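Local coordinates for uncharacterized protein (Bacteroides fragilis, PDB 3NNG), which is of unknown function but carries an F5/8 type C (discoidin-like) domain with a bound calcium ion, consistent with a role in ligand or carbohydrate recognition, at residues 90-96 / 112-118. The protein carries 1 engineered substitution. Sequence-based numbering, arbitrary orientation.
Sequences NLRSAEI and VLTFRNF
When two antiparallel strands part at the open end of a hairpin, away from its turn, side chains can take over the pairing that the backbone gives up, as 90-96 and 112-118 illustrate. The segments run 150° apart and bury 605 Å². Their strand residues are extended, but Arg92 breaks off at phi/psi -110/-47. Val112 lays CG1 4.0 Å from Ser93 CB. Leu113 and Ala94 form the hydrogen-bonded pair (CA-CA 5.2 Å): Leu113 N to Ala94 O and Ala94 N to Leu113 O each span 2.8 Å. The Leu113 side chain (m, m) shares its face with Ala94 and brings CD2 within 3.8 Å of Ile96 CG1. Thr114 and Ser93 follow as the non-hydrogen-bonded pair (CA-CA 4.4 Å) on the other face, where Ser93 OG is hydrogen-bonded to Thr144 OG1. Phe115 N then donates to Arg92 O (2.8 Å), and the Phe115 ring (chi1 m) packs by CE2 against Leu91 CD1 at 3.6 Å, also touching Phe77 and Val79. Arg92 points CA-to-CB away, but its bent side chain (chi1 -132°, chi2 m, chi3 121°) returns the guanidinium: NE donates to Phe115 O and NH2 to Asn117 OD1, both at 2.8 Å. Water 1 joins Arg116 O (2.9 Å) to Leu91 O (2.8 Å). Phe118 (chi1 m) sets CD2 3.6 Å from Asn90 CB and its ring edge toward Leu91 O. On its other edge strand 93-100 pairs with strand 124-144, where Arg92 and Ser93 both face Thr144 in a classic beta bulge. Such a fraying hairpin, continued by arginine and water bridges, belongs here to the antiparallel framework of an F5/8 type C domain, a discoidin-like beta-sandwich.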
# COMPACT_ATOMS: atom_id res chain seq x y z
N ASN A 90 11.78 5.02 3.94
CA ASN A 90 11.06 3.85 3.43
C ASN A 90 10.18 3.27 4.55
O ASN A 90 10.51 3.38 5.73
CB ASN A 90 12.03 2.78 2.93
CG ASN A 90 12.79 3.21 1.70
OD1 ASN A 90 13.81 2.61 1.35
ND2 ASN A 90 12.30 4.25 1.01
N LEU A 91 9.08 2.63 4.15
CA LEU A 91 8.11 2.06 5.09
C LEU A 91 8.74 0.95 5.92
O LEU A 91 9.39 0.06 5.38
CB LEU A 91 6.94 1.47 4.31
CG LEU A 91 5.49 1.55 4.79
CD1 LEU A 91 4.72 0.34 4.28
CD2 LEU A 91 5.34 1.71 6.29
N ARG A 92 8.50 0.99 7.22
CA ARG A 92 9.09 0.04 8.16
C ARG A 92 8.02 -0.91 8.72
O ARG A 92 8.22 -2.13 8.79
CB ARG A 92 9.70 0.83 9.32
CG ARG A 92 11.08 0.44 9.71
CD ARG A 92 11.21 -1.04 9.94
NE ARG A 92 12.20 -1.57 9.02
CZ ARG A 92 13.46 -1.15 8.95
NH1 ARG A 92 13.88 -0.19 9.77
NH2 ARG A 92 14.29 -1.69 8.08
N SER A 93 6.88 -0.36 9.13
CA SER A 93 5.78 -1.18 9.64
C SER A 93 4.41 -0.60 9.30
O SER A 93 4.24 0.62 9.24
CB SER A 93 5.92 -1.38 11.16
OG SER A 93 5.90 -0.13 11.84
N ALA A 94 3.43 -1.47 9.09
CA ALA A 94 2.10 -1.01 8.70
C ALA A 94 1.05 -1.94 9.22
O ALA A 94 1.34 -3.09 9.58
CB ALA A 94 1.98 -0.91 7.17
N GLU A 95 -0.17 -1.43 9.24
CA GLU A 95 -1.36 -2.20 9.56
C GLU A 95 -2.33 -2.09 8.38
O GLU A 95 -2.39 -1.04 7.73
CB GLU A 95 -1.99 -1.66 10.83
CG GLU A 95 -3.01 -2.58 11.45
CD GLU A 95 -2.70 -2.87 12.91
OE1 GLU A 95 -2.01 -2.04 13.55
OE2 GLU A 95 -3.15 -3.93 13.41
N ILE A 96 -3.07 -3.16 8.12
CA ILE A 96 -3.98 -3.23 6.98
C ILE A 96 -5.44 -3.32 7.42
O ILE A 96 -5.76 -4.06 8.34
CB ILE A 96 -3.67 -4.48 6.11
CG1 ILE A 96 -2.29 -4.38 5.46
CG2 ILE A 96 -4.75 -4.69 5.06
CD1 ILE A 96 -2.10 -3.15 4.61
N VAL A 112 0.58 -6.72 12.66
CA VAL A 112 1.45 -5.68 12.13
C VAL A 112 2.37 -6.28 11.06
O VAL A 112 3.02 -7.28 11.30
CB VAL A 112 2.31 -5.04 13.23
CG1 VAL A 112 3.37 -4.13 12.62
CG2 VAL A 112 1.45 -4.28 14.24
N LEU A 113 2.41 -5.68 9.87
CA LEU A 113 3.37 -6.10 8.86
C LEU A 113 4.65 -5.27 9.01
O LEU A 113 4.57 -4.05 9.16
CB LEU A 113 2.81 -5.95 7.44
CG LEU A 113 1.56 -6.76 7.03
CD1 LEU A 113 1.67 -8.21 7.47
CD2 LEU A 113 0.32 -6.15 7.60
N THR A 114 5.80 -5.95 8.99
CA THR A 114 7.10 -5.32 9.15
C THR A 114 7.95 -5.57 7.91
O THR A 114 7.92 -6.66 7.34
CB THR A 114 7.85 -5.90 10.36
OG1 THR A 114 7.17 -5.52 11.56
CG2 THR A 114 9.28 -5.39 10.41
N PHE A 115 8.71 -4.57 7.49
CA PHE A 115 9.53 -4.67 6.29
C PHE A 115 10.99 -4.47 6.63
O PHE A 115 11.31 -3.73 7.54
CB PHE A 115 9.08 -3.63 5.25
CG PHE A 115 7.64 -3.78 4.86
CD1 PHE A 115 7.26 -4.74 3.93
CD2 PHE A 115 6.67 -2.99 5.45
CE1 PHE A 115 5.94 -4.90 3.60
CE2 PHE A 115 5.33 -3.15 5.11
CZ PHE A 115 4.97 -4.10 4.19
N ARG A 116 11.87 -5.15 5.90
CA ARG A 116 13.31 -4.94 6.06
C ARG A 116 13.78 -3.83 5.13
O ARG A 116 12.99 -3.27 4.38
CB ARG A 116 14.09 -6.22 5.73
CG ARG A 116 13.38 -7.52 6.04
CD ARG A 116 14.38 -8.66 6.20
NE ARG A 116 13.83 -9.98 5.87
CZ ARG A 116 12.76 -10.52 6.46
NH1 ARG A 116 12.10 -9.86 7.41
NH2 ARG A 116 12.35 -11.73 6.09
N ASN A 117 15.07 -3.53 5.17
CA ASN A 117 15.65 -2.60 4.22
C ASN A 117 15.39 -3.06 2.79
O ASN A 117 15.65 -4.22 2.44
CB ASN A 117 17.14 -2.42 4.47
CG ASN A 117 17.41 -1.72 5.79
OD1 ASN A 117 16.49 -1.25 6.46
ND2 ASN A 117 18.68 -1.66 6.18
N PHE A 118 14.87 -2.16 1.97
CA PHE A 118 14.59 -2.47 0.59
C PHE A 118 15.88 -2.60 -0.21
O PHE A 118 16.89 -1.98 0.11
CB PHE A 118 13.67 -1.40 -0.01
CG PHE A 118 12.29 -1.40 0.59
CD1 PHE A 118 11.29 -2.20 0.05
CD2 PHE A 118 12.01 -0.63 1.71
CE1 PHE A 118 10.02 -2.21 0.61
CE2 PHE A 118 10.75 -0.65 2.27
CZ PHE A 118 9.75 -1.45 1.73
O HOH W 1 11.93 -0.93 5.80